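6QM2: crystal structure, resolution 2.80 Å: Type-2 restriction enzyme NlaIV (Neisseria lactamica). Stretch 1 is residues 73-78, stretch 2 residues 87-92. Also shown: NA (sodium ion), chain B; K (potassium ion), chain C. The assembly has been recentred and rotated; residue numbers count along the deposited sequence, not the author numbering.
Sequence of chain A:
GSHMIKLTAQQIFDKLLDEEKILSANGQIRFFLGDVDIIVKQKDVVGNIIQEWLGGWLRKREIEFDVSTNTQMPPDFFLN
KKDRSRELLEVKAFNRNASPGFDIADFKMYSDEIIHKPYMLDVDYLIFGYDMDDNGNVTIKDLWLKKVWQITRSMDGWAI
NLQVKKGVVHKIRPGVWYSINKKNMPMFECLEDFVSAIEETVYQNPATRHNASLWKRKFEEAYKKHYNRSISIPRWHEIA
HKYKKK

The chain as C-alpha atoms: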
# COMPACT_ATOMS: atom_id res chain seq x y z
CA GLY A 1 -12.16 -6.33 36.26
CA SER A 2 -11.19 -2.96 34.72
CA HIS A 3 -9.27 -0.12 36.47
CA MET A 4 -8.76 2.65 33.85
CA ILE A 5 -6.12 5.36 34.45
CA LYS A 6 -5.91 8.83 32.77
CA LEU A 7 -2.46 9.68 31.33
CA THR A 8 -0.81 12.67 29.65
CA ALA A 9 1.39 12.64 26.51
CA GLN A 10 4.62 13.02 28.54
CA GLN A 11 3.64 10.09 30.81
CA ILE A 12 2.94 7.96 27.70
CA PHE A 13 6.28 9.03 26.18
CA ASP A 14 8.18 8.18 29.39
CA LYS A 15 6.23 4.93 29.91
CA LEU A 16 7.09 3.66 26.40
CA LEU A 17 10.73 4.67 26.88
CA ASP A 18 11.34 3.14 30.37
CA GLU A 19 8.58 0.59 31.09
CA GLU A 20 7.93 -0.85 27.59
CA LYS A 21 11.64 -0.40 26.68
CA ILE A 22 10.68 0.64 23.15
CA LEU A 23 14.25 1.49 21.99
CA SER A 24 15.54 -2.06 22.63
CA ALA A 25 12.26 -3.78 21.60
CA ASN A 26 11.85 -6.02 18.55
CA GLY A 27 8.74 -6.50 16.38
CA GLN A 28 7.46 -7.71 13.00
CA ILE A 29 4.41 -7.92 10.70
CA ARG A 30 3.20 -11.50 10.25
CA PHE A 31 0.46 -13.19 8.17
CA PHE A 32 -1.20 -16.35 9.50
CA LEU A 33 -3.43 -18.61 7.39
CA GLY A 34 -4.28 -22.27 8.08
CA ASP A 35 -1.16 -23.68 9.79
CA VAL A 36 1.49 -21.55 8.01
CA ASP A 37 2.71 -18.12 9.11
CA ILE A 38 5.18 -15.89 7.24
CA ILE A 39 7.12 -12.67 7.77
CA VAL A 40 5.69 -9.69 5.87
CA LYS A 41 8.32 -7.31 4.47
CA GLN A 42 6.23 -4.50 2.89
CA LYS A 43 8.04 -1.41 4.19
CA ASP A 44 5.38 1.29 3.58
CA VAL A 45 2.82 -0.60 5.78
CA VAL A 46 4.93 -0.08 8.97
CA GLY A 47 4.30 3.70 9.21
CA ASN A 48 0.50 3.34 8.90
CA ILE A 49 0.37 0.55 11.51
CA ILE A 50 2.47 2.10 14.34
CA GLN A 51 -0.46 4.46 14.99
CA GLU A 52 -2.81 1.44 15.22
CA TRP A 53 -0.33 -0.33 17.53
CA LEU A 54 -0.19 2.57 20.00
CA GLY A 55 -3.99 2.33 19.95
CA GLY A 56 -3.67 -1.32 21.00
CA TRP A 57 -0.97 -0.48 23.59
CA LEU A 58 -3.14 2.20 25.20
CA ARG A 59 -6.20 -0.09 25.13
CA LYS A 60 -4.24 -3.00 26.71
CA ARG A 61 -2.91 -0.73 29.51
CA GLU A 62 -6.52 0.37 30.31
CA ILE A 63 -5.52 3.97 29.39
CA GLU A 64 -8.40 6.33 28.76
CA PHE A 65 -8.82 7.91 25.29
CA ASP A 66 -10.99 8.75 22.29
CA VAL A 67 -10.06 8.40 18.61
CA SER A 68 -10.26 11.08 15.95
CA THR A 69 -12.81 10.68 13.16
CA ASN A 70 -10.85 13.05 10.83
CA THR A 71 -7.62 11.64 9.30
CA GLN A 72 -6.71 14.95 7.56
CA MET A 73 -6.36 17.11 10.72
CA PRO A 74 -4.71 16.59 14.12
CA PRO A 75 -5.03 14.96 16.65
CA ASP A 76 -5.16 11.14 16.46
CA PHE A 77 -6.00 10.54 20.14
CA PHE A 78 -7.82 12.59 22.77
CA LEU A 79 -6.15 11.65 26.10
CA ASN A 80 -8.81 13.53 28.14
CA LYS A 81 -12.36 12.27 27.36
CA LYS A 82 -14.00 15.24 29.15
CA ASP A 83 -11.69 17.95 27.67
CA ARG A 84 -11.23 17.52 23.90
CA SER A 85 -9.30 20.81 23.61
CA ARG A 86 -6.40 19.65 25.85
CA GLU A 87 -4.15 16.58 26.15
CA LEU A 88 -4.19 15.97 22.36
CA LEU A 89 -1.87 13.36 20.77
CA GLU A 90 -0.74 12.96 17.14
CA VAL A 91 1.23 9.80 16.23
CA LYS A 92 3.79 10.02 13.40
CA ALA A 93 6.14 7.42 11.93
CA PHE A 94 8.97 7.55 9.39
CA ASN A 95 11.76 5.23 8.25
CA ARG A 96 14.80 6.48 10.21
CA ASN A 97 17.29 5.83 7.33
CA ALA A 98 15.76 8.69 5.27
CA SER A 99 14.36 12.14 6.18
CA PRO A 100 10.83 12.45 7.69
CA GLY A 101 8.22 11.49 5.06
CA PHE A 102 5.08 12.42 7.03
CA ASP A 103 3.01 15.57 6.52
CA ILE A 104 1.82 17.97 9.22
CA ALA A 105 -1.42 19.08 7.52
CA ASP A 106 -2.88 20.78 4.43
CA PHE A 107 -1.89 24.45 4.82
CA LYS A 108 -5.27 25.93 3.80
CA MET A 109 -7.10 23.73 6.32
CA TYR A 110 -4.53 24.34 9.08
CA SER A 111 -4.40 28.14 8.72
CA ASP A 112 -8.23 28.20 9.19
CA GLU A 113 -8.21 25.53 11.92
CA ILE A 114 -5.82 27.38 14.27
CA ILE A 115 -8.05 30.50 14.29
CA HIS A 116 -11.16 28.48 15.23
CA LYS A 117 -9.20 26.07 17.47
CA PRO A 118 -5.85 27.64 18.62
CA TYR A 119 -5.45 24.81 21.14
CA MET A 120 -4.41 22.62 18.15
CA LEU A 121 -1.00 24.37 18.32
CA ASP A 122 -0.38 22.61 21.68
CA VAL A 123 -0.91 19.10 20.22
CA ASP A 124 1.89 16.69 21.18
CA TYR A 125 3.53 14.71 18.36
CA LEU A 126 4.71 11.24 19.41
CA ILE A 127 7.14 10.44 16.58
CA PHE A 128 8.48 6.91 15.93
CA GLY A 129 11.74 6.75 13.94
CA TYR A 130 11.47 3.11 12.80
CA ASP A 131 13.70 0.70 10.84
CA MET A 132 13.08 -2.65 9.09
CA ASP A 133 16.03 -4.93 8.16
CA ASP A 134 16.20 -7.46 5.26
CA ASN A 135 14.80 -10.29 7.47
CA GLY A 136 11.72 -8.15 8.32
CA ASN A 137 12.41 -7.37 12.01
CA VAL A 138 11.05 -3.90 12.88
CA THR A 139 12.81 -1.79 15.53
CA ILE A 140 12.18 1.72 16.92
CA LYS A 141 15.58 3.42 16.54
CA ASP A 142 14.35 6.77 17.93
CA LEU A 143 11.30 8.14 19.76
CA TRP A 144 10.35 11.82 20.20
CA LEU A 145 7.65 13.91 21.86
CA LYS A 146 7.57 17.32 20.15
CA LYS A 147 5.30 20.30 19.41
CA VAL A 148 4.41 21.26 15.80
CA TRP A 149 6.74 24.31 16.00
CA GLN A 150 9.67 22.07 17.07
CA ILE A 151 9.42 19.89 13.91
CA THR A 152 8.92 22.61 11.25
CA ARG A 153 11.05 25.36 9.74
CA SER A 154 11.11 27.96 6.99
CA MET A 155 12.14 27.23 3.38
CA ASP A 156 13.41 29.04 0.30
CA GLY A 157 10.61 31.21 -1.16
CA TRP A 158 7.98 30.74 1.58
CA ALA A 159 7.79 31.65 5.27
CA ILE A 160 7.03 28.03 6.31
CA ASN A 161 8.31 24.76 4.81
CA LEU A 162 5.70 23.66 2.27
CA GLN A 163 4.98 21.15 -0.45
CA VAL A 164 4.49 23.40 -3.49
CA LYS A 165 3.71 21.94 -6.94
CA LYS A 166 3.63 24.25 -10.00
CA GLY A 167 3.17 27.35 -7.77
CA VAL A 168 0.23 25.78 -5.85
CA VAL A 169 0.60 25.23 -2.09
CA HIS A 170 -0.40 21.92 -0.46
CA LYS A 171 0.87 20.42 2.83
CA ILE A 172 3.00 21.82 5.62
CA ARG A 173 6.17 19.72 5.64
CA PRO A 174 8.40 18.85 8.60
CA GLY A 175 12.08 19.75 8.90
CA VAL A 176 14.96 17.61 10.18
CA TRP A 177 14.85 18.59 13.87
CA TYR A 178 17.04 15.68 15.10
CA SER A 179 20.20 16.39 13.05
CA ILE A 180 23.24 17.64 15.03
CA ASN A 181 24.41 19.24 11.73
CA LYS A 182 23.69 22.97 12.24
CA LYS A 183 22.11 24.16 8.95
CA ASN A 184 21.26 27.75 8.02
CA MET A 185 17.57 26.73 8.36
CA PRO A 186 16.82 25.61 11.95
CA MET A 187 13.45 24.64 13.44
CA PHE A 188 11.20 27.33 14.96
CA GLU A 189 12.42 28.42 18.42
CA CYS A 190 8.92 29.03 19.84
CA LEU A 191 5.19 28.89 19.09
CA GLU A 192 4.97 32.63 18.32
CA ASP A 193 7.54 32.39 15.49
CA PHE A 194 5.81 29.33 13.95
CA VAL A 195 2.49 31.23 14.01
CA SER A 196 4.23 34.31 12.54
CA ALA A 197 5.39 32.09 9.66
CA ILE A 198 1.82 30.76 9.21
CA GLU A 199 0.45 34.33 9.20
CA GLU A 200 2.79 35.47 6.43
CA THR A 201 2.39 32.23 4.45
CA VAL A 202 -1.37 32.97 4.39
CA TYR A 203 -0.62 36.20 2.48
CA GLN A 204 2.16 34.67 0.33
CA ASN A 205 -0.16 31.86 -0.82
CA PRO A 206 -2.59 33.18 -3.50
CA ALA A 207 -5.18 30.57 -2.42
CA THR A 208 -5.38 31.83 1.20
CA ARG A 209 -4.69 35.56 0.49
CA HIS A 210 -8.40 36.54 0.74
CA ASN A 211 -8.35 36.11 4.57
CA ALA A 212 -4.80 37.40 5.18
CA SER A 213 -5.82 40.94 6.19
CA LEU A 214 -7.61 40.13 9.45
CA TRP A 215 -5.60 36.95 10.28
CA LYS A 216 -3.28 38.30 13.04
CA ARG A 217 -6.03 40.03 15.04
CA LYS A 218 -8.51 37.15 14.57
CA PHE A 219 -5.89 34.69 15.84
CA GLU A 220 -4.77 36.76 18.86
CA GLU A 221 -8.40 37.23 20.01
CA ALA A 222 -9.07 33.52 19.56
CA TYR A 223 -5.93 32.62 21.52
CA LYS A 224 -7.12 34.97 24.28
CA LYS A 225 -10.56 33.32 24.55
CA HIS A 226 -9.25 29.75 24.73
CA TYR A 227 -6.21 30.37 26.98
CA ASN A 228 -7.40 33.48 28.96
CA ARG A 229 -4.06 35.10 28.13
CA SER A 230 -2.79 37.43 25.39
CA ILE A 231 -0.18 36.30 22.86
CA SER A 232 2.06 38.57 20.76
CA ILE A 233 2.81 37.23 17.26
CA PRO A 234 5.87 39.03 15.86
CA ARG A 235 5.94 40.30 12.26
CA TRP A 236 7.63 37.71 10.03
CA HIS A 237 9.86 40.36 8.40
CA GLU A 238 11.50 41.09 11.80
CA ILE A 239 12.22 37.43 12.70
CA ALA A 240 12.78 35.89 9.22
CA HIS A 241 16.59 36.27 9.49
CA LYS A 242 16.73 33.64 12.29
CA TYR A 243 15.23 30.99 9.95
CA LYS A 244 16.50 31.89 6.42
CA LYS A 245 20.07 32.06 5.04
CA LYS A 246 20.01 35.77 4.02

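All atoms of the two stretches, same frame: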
# COMPACT_ATOMS: atom_id res chain seq x y z
N MET A 73 -6.71 16.08 9.73
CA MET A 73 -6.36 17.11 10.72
C MET A 73 -5.87 16.45 12.01
O MET A 73 -6.29 15.33 12.31
CB MET A 73 -7.60 17.96 11.01
CG MET A 73 -7.36 19.45 11.03
SD MET A 73 -6.71 20.00 9.45
CE MET A 73 -5.75 21.40 9.99
N PRO A 74 -4.99 17.12 12.78
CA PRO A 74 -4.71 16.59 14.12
C PRO A 74 -5.90 16.77 15.08
O PRO A 74 -6.79 17.58 14.80
CB PRO A 74 -3.50 17.41 14.58
CG PRO A 74 -3.59 18.68 13.81
CD PRO A 74 -4.14 18.29 12.47
N PRO A 75 -5.95 15.99 16.18
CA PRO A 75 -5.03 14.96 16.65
C PRO A 75 -5.47 13.56 16.20
O PRO A 75 -6.43 13.43 15.44
CB PRO A 75 -5.13 15.09 18.16
CG PRO A 75 -6.57 15.46 18.38
CD PRO A 75 -7.06 16.15 17.14
N ASP A 76 -4.76 12.53 16.66
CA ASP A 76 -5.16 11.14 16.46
C ASP A 76 -5.90 10.62 17.69
O ASP A 76 -6.92 9.93 17.56
CB ASP A 76 -3.95 10.25 16.16
CG ASP A 76 -3.29 10.58 14.82
OD1 ASP A 76 -4.02 10.80 13.83
OD2 ASP A 76 -2.04 10.60 14.76
N PHE A 77 -5.38 10.94 18.87
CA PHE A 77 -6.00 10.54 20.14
C PHE A 77 -6.31 11.74 21.03
O PHE A 77 -5.54 12.70 21.09
CB PHE A 77 -5.07 9.60 20.90
CG PHE A 77 -4.73 8.35 20.15
CD1 PHE A 77 -5.70 7.38 19.91
CD2 PHE A 77 -3.43 8.13 19.69
CE1 PHE A 77 -5.39 6.22 19.23
CE2 PHE A 77 -3.12 6.96 19.01
CZ PHE A 77 -4.09 6.01 18.78
N PHE A 78 -7.46 11.66 21.70
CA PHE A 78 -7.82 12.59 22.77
C PHE A 78 -7.57 11.90 24.11
O PHE A 78 -8.33 11.02 24.50
CB PHE A 78 -9.30 12.95 22.67
CG PHE A 78 -9.68 13.66 21.40
CD1 PHE A 78 -9.57 15.04 21.31
CD2 PHE A 78 -10.17 12.95 20.31
CE1 PHE A 78 -9.94 15.71 20.14
CE2 PHE A 78 -10.53 13.61 19.14
CZ PHE A 78 -10.42 14.99 19.06
N GLU A 87 -4.72 17.94 26.10
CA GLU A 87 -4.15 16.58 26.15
C GLU A 87 -4.37 15.83 24.83
O GLU A 87 -4.87 14.70 24.81
CB GLU A 87 -4.72 15.80 27.36
CG GLU A 87 -4.78 16.57 28.68
CD GLU A 87 -3.45 17.19 29.10
OE1 GLU A 87 -2.41 16.53 28.92
OE2 GLU A 87 -3.45 18.32 29.63
N LEU A 88 -3.98 16.48 23.73
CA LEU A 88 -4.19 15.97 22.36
C LEU A 88 -2.90 15.34 21.82
O LEU A 88 -1.83 15.94 21.92
CB LEU A 88 -4.63 17.11 21.45
CG LEU A 88 -5.81 17.96 21.93
CD1 LEU A 88 -6.13 19.07 20.94
CD2 LEU A 88 -7.03 17.09 22.17
N LEU A 89 -3.03 14.15 21.23
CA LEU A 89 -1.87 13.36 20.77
C LEU A 89 -1.97 13.03 19.28
O LEU A 89 -2.97 12.48 18.83
CB LEU A 89 -1.78 12.07 21.59
CG LEU A 89 -0.58 11.15 21.33
CD1 LEU A 89 0.73 11.86 21.60
CD2 LEU A 89 -0.70 9.89 22.18
N GLU A 90 -0.91 13.36 18.54
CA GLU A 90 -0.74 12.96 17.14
C GLU A 90 0.41 11.95 17.09
O GLU A 90 1.49 12.22 17.63
CB GLU A 90 -0.43 14.18 16.26
CG GLU A 90 -0.27 13.89 14.76
CD GLU A 90 -1.58 13.74 13.99
OE1 GLU A 90 -2.66 13.81 14.60
OE2 GLU A 90 -1.52 13.56 12.76
N VAL A 91 0.19 10.80 16.45
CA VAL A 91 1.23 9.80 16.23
C VAL A 91 1.76 9.92 14.81
O VAL A 91 0.98 9.96 13.85
CB VAL A 91 0.73 8.37 16.46
CG1 VAL A 91 1.86 7.36 16.25
CG2 VAL A 91 0.13 8.23 17.85
N LYS A 92 3.09 9.96 14.69
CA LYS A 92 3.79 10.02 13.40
C LYS A 92 4.88 8.96 13.35
O LYS A 92 5.50 8.63 14.36
CB LYS A 92 4.41 11.40 13.19
CG LYS A 92 3.40 12.53 13.02
CD LYS A 92 2.49 12.26 11.83
CE LYS A 92 1.76 13.50 11.36
NZ LYS A 92 1.10 13.19 10.07
NA NA B . -7.49 13.86 13.23
K K C . -2.44 14.85 9.85
O HOH W 1 -1.02 10.49 12.34
O HOH W 2 -4.29 13.18 12.22
O HOH W 3 -6.71 11.47 13.01
O HOH W 4 -1.85 15.48 6.85

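Two carboxylates of like charge face each other across this contact: Asp76 OD2 lies 3.3 Å from Glu90 OE1, and neither atom can donate to the other. Water and backbone accommodate the pair. Water 2 lies 2.9 Å from Asp76 OD1 and 2.8 Å from Glu90 OE2, close enough to link the two acids. Lys92 NZ, 3.8 Å from Glu90 OE2, adds a long salt bridge within its own stretch, and the potassium ion lies 3.3 Å from the same Glu90 OE2.

Asp76 points its CA-to-CB bond toward the second stretch, and with chi1 in the m well its OD2 accepts a hydrogen bond from Val91 N (2.8 Å, 153° at the hydrogen). A short side chain thus takes the place of a backbone acceptor where the strand pairing has run out. Water 1 bridges the same neighbourhood, 2.6 Å from both Asp76 OD2 and Val91 O.

The regular pairing is brief and antiparallel. Phe77 N donates to Leu89 O (2.9 Å, 176°) and Leu89 N returns a bond to Phe77 O (2.9 Å, 166°). Leu89 O also accepts from Asp76 N at 2.8 Å and a more bent 145°, so one carbonyl serves two successive amides.

Side chains alternate about this ladder. On one face Phe77 CD2 approaches Leu89 CD2 at 4.1 Å, while Val91 CG2 meets the ring edge of Phe77, 3.7 Å from CE2. On the other, Phe78 CD1 packs 3.4 Å from Leu88 CD2. Pro75 CB, 3.9 Å from Leu88 CB, extends the apolar packing. These hydrophobic residues suit a contact burying 452 Å² in total.

A cis peptide bond precedes Pro75; sodium is bound by Met73 O at 2.1 Å and Pro75 O at 2.5 Å, carbonyls on both sides of Pro74.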